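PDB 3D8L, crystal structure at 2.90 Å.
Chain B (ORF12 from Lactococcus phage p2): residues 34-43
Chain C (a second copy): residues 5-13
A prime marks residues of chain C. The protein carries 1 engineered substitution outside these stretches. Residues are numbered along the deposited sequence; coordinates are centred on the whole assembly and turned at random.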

ATOM      1  N   ASP B  34       5.575  25.016   0.231  1.00 74.98           N
ATOM      2  CA  ASP B  34       6.658  24.152  -0.250  1.00 74.50           C
ATOM      3  C   ASP B  34       6.814  23.043   0.758  1.00 74.00           C
ATOM      4  O   ASP B  34       7.867  22.877   1.381  1.00 73.70           O
ATOM      5  CB  ASP B  34       7.979  24.929  -0.404  1.00 74.76           C
ATOM      6  CG  ASP B  34       8.229  25.388  -1.838  1.00 75.58           C
ATOM      7  OD1 ASP B  34       8.196  24.521  -2.742  1.00 76.81           O
ATOM      8  OD2 ASP B  34       8.465  26.602  -2.065  1.00 75.85           O
ATOM      9  N   GLY B  35       5.731  22.294   0.921  1.00 73.53           N
ATOM     10  CA  GLY B  35       5.698  21.177   1.845  1.00 73.01           C
ATOM     11  C   GLY B  35       6.543  20.003   1.400  1.00 71.93           C
ATOM     12  O   GLY B  35       7.128  19.964   0.313  1.00 71.94           O
ATOM     13  N   GLU B  36       6.589  19.027   2.274  1.00 71.00           N
ATOM     14  CA  GLU B  36       7.458  17.897   2.100  1.00 69.98           C
ATOM     15  C   GLU B  36       6.740  16.644   2.580  1.00 69.31           C
ATOM     16  O   GLU B  36       7.309  15.815   3.334  1.00 68.73           O
ATOM     17  CB  GLU B  36       8.733  18.123   2.900  1.00 70.45           C
ATOM     18  CG  GLU B  36       9.868  17.295   2.399  1.00 71.25           C
ATOM     19  CD  GLU B  36      11.180  17.981   2.587  1.00 71.98           C
ATOM     20  OE1 GLU B  36      11.422  19.028   1.932  1.00 72.84           O
ATOM     21  OE2 GLU B  36      11.961  17.463   3.397  1.00 72.62           O
ATOM     22  N   ILE B  37       5.485  16.515   2.137  1.00 67.79           N
ATOM     23  CA  ILE B  37       4.682  15.409   2.598  1.00 66.44           C
ATOM     24  C   ILE B  37       5.359  14.107   2.221  1.00 65.20           C
ATOM     25  O   ILE B  37       5.341  13.194   3.019  1.00 65.14           O
ATOM     26  CB  ILE B  37       3.233  15.466   2.127  1.00 66.18           C
ATOM     27  CG1 ILE B  37       2.556  14.160   2.532  1.00 66.28           C
ATOM     28  CG2 ILE B  37       3.163  15.740   0.654  1.00 65.32           C
ATOM     29  CD1 ILE B  37       1.113  14.270   2.750  1.00 67.36           C
ATOM     30  N   THR B  38       5.990  14.036   1.046  1.00 64.05           N
ATOM     31  CA  THR B  38       6.690  12.818   0.617  1.00 63.76           C
ATOM     32  C   THR B  38       7.587  12.297   1.712  1.00 63.40           C
ATOM     33  O   THR B  38       7.424  11.164   2.146  1.00 63.49           O
ATOM     34  CB  THR B  38       7.563  13.008  -0.620  1.00 63.15           C
ATOM     35  OG1 THR B  38       6.748  13.408  -1.723  1.00 63.35           O
ATOM     36  CG2 THR B  38       8.266  11.709  -0.971  1.00 62.52           C
ATOM     37  N   ASP B  39       8.519  13.123   2.178  1.00 63.29           N
ATOM     38  CA  ASP B  39       9.481  12.689   3.200  1.00 63.12           C
ATOM     39  C   ASP B  39       8.825  12.330   4.531  1.00 62.94           C
ATOM     40  O   ASP B  39       9.306  11.445   5.222  1.00 62.70           O
ATOM     41  CB  ASP B  39      10.521  13.774   3.460  1.00 63.54           C
ATOM     42  CG  ASP B  39      11.557  13.368   4.517  1.00 63.51           C
ATOM     43  OD1 ASP B  39      12.197  12.317   4.341  1.00 64.50           O
ATOM     44  OD2 ASP B  39      11.732  14.103   5.514  1.00 62.90           O
ATOM     45  N   LEU B  40       7.744  13.030   4.887  1.00 62.83           N
ATOM     46  CA  LEU B  40       7.022  12.788   6.145  1.00 62.55           C
ATOM     47  C   LEU B  40       6.327  11.463   6.061  1.00 62.17           C
ATOM     48  O   LEU B  40       6.373  10.684   6.996  1.00 62.84           O
ATOM     49  CB  LEU B  40       5.965  13.866   6.415  1.00 62.55           C
ATOM     50  CG  LEU B  40       5.740  14.280   7.875  1.00 62.51           C
ATOM     51  CD1 LEU B  40       4.337  14.860   8.074  1.00 61.87           C
ATOM     52  CD2 LEU B  40       5.978  13.148   8.836  1.00 61.53           C
ATOM     53  N   MET B  41       5.674  11.209   4.939  1.00 61.73           N
ATOM     54  CA  MET B  41       4.960   9.959   4.775  1.00 61.63           C
ATOM     55  C   MET B  41       5.898   8.756   4.828  1.00 61.87           C
ATOM     56  O   MET B  41       5.534   7.740   5.401  1.00 61.95           O
ATOM     57  CB  MET B  41       4.169   9.944   3.474  1.00 61.58           C
ATOM     58  CG  MET B  41       2.759  10.452   3.591  1.00 60.61           C
ATOM     59  SD  MET B  41       2.119  10.225   1.967  1.00 60.52           S
ATOM     60  CE  MET B  41       0.565  11.118   2.125  1.00 62.17           C
ATOM     61  N   GLU B  42       7.092   8.876   4.245  1.00 61.88           N
ATOM     62  CA  GLU B  42       8.020   7.753   4.152  1.00 61.89           C
ATOM     63  C   GLU B  42       8.695   7.561   5.496  1.00 62.32           C
ATOM     64  O   GLU B  42       9.016   6.431   5.892  1.00 62.77           O
ATOM     65  CB  GLU B  42       9.026   7.983   3.020  1.00 61.75           C
ATOM     66  CG  GLU B  42       8.322   8.026   1.652  1.00 62.27           C
ATOM     67  CD  GLU B  42       9.227   8.050   0.423  1.00 62.16           C
ATOM     68  OE1 GLU B  42      10.433   7.766   0.539  1.00 63.61           O
ATOM     69  OE2 GLU B  42       8.704   8.346  -0.683  1.00 62.45           O
ATOM     70  N   PHE B  43       8.890   8.674   6.204  1.00 62.35           N
ATOM     71  CA  PHE B  43       9.347   8.676   7.589  1.00 62.11           C
ATOM     72  C   PHE B  43       8.385   7.836   8.396  1.00 62.56           C
ATOM     73  O   PHE B  43       8.792   6.867   9.022  1.00 63.23           O
ATOM     74  CB  PHE B  43       9.357  10.093   8.133  1.00 61.63           C
ATOM     75  CG  PHE B  43      10.060  10.245   9.431  1.00 61.86           C
ATOM     76  CD1 PHE B  43      11.371  10.720   9.476  1.00 61.91           C
ATOM     77  CD2 PHE B  43       9.422   9.986  10.617  1.00 62.01           C
ATOM     78  CE1 PHE B  43      12.023  10.908  10.667  1.00 60.75           C
ATOM     79  CE2 PHE B  43      10.100  10.169  11.845  1.00 62.58           C
ATOM     80  CZ  PHE B  43      11.386  10.625  11.855  1.00 60.98           C
TER
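Chain C, residues 5-13: LSTARKFKM

A recurring principle of helix pairing is that one arginine, reaching across a contact, can gather acidic side chains spaced along the opposing helix, and the contact between two copies of ORF12 from Lactococcus phage p2 is a compact example. Arg9′ of chain C forms two salt bridges with chain B: its NH2 lies 2.9 Å from OD1 of Asp39, a pair that is also a hydrogen bond with an N-H...O angle of 137°, and its NH1 lies 2.9 Å from OE1 of Glu42. Both carboxylate oxygens approach the edge of the guanidinium, near its plane, where its N-H groups point. The acids are three residues apart in sequence, a little less than one helical turn, so a single guanidinium can meet both. The CA-to-CB bond of Arg9′ points sideways, yet the end of its side chain comes nearer to chain B.

The second oxygen of Glu42 is also engaged. Its OE2 accepts a very short hydrogen bond, 2.5 Å, from OG of Ser6′. That serine occupies the N-cap position of the chain C helix, and its OG accepts in turn from the backbone N of Arg9′ at 3.1 Å. The same hydroxyl therefore caps its own helix and ties it to the neighbouring chain, while Arg9′ joins the network through both backbone and side chain.

The polar network lies between two helices. Residues 37-43 and 7′-13′ are helical, and both helices continue beyond these stretches. They run nearly antiparallel, with 159° between their N-to-C directions, a signed crossing angle of -159° and a closest axial approach of 10.2 Å. Thr38 stands opposite Ala8′, their CA atoms 6.9 Å apart, whereas the CA atoms of Glu42 and Ser6′ are 8.7 Å apart. As chain B advances from Thr38 to Glu42, chain C is thus read backwards toward its N-cap.

Around the polar cluster the packing is modest. Thr38 points toward chain C, and its CG2 lies 4.2 Å from CB of Ala8′ and 4.1 Å from CD of Arg9′, resting against the aliphatic part of the arginine. The small Ala8′ also has its CB 4.3 Å from OE2 of Glu42. Farther out, the CA-to-CB bond of Lys12′ points toward chain B, and its NZ is 4.3 Å from O of Gly35 and 4.5 Å from OE1 of Glu36, the N-cap residue. The latter charges are opposite but too distant for a salt bridge. Altogether the two stretches bury 358 Å², counting both sides.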

ATOM      1  N   LEU C   5      14.910   3.819  -3.998  1.00 59.27           N
ATOM      2  CA  LEU C   5      14.211   5.088  -3.785  1.00 59.10           C
ATOM      3  C   LEU C   5      12.796   4.901  -4.227  1.00 58.80           C
ATOM      4  O   LEU C   5      12.578   4.356  -5.284  1.00 59.21           O
ATOM      5  CB  LEU C   5      14.823   6.228  -4.634  1.00 58.79           C
ATOM      6  CG  LEU C   5      16.164   6.856  -4.198  1.00 58.45           C
ATOM      7  CD1 LEU C   5      16.557   8.009  -5.096  1.00 56.63           C
ATOM      8  CD2 LEU C   5      16.125   7.349  -2.758  1.00 57.52           C
ATOM      9  N   SER C   6      11.830   5.380  -3.459  1.00 58.83           N
ATOM     10  CA  SER C   6      10.430   5.301  -3.871  1.00 59.00           C
ATOM     11  C   SER C   6      10.216   6.071  -5.147  1.00 59.37           C
ATOM     12  O   SER C   6      10.965   6.995  -5.454  1.00 59.43           O
ATOM     13  CB  SER C   6       9.508   5.880  -2.806  1.00 58.69           C
ATOM     14  OG  SER C   6       9.616   7.287  -2.712  1.00 58.09           O
ATOM     15  N   THR C   7       9.180   5.732  -5.899  1.00 60.23           N
ATOM     16  CA  THR C   7       8.965   6.464  -7.147  1.00 60.79           C
ATOM     17  C   THR C   7       8.613   7.947  -6.858  1.00 61.02           C
ATOM     18  O   THR C   7       9.060   8.826  -7.578  1.00 61.84           O
ATOM     19  CB  THR C   7       7.988   5.749  -8.175  1.00 61.45           C
ATOM     20  OG1 THR C   7       6.642   6.199  -7.971  1.00 62.82           O
ATOM     21  CG2 THR C   7       8.100   4.167  -8.145  1.00 58.99           C
ATOM     22  N   ALA C   8       7.894   8.231  -5.774  1.00 61.10           N
ATOM     23  CA  ALA C   8       7.599   9.625  -5.381  1.00 61.09           C
ATOM     24  C   ALA C   8       8.830  10.454  -5.010  1.00 61.17           C
ATOM     25  O   ALA C   8       8.798  11.671  -5.144  1.00 61.27           O
ATOM     26  CB  ALA C   8       6.600   9.665  -4.245  1.00 60.74           C
ATOM     27  N   ARG C   9       9.888   9.811  -4.517  1.00 61.35           N
ATOM     28  CA  ARG C   9      11.179  10.482  -4.337  1.00 61.58           C
ATOM     29  C   ARG C   9      11.751  10.834  -5.688  1.00 62.15           C
ATOM     30  O   ARG C   9      12.265  11.926  -5.916  1.00 62.41           O
ATOM     31  CB  ARG C   9      12.211   9.578  -3.643  1.00 61.59           C
ATOM     32  CG  ARG C   9      12.486   9.838  -2.154  1.00 61.82           C
ATOM     33  CD  ARG C   9      12.304  11.316  -1.792  1.00 61.25           C
ATOM     34  NE  ARG C   9      12.958  11.730  -0.555  1.00 60.24           N
ATOM     35  CZ  ARG C   9      12.658  11.306   0.667  1.00 59.81           C
ATOM     36  NH1 ARG C   9      11.733  10.386   0.883  1.00 59.29           N
ATOM     37  NH2 ARG C   9      13.322  11.808   1.693  1.00 61.41           N
ATOM     38  N   LYS C  10      11.695   9.879  -6.595  1.00 62.65           N
ATOM     39  CA  LYS C  10      12.259  10.112  -7.908  1.00 62.94           C
ATOM     40  C   LYS C  10      11.518  11.293  -8.563  1.00 62.86           C
ATOM     41  O   LYS C  10      12.138  12.194  -9.145  1.00 62.66           O
ATOM     42  CB  LYS C  10      12.182   8.832  -8.743  1.00 63.14           C
ATOM     43  CG  LYS C  10      13.063   7.676  -8.237  1.00 62.95           C
ATOM     44  CD  LYS C  10      12.408   6.336  -8.568  1.00 63.78           C
ATOM     45  CE  LYS C  10      13.366   5.156  -8.609  1.00 64.98           C
ATOM     46  NZ  LYS C  10      12.650   3.847  -8.402  1.00 64.94           N
ATOM     47  N   PHE C  11      10.193  11.303  -8.417  1.00 62.50           N
ATOM     48  CA  PHE C  11       9.382  12.361  -8.984  1.00 62.27           C
ATOM     49  C   PHE C  11       9.818  13.753  -8.505  1.00 61.93           C
ATOM     50  O   PHE C  11       9.838  14.684  -9.294  1.00 61.24           O
ATOM     51  CB  PHE C  11       7.914  12.126  -8.661  1.00 62.23           C
ATOM     52  CG  PHE C  11       6.969  13.109  -9.337  1.00 62.57           C
ATOM     53  CD1 PHE C  11       6.449  12.840 -10.606  1.00 61.77           C
ATOM     54  CD2 PHE C  11       6.588  14.286  -8.692  1.00 61.91           C
ATOM     55  CE1 PHE C  11       5.581  13.721 -11.213  1.00 61.56           C
ATOM     56  CE2 PHE C  11       5.712  15.175  -9.295  1.00 61.84           C
ATOM     57  CZ  PHE C  11       5.214  14.895 -10.552  1.00 62.36           C
ATOM     58  N   LYS C  12      10.160  13.883  -7.221  1.00 61.99           N
ATOM     59  CA  LYS C  12      10.594  15.168  -6.663  1.00 62.09           C
ATOM     60  C   LYS C  12      11.967  15.506  -7.203  1.00 61.65           C
ATOM     61  O   LYS C  12      12.265  16.668  -7.485  1.00 60.87           O
ATOM     62  CB  LYS C  12      10.619  15.167  -5.124  1.00 62.12           C
ATOM     63  CG  LYS C  12      10.459  16.571  -4.468  1.00 62.08           C
ATOM     64  CD  LYS C  12      10.825  16.495  -2.968  1.00 63.75           C
ATOM     65  CE  LYS C  12      10.123  17.533  -2.021  1.00 65.02           C
ATOM     66  NZ  LYS C  12      10.285  18.956  -2.468  1.00 64.96           N
ATOM     67  N   MET C  13      12.794  14.475  -7.350  1.00 61.57           N
ATOM     68  CA  MET C  13      14.143  14.657  -7.875  1.00 61.50           C
ATOM     69  C   MET C  13      14.080  15.102  -9.322  1.00 61.89           C
ATOM     70  O   MET C  13      14.876  15.922  -9.757  1.00 62.08           O
ATOM     71  CB  MET C  13      14.966  13.368  -7.757  1.00 61.29           C
ATOM     72  CG  MET C  13      15.385  13.041  -6.335  1.00 60.75           C
ATOM     73  SD  MET C  13      15.824  11.322  -6.155  1.00 58.88           S
ATOM     74  CE  MET C  13      15.540  11.133  -4.408  1.00 60.44           C
TER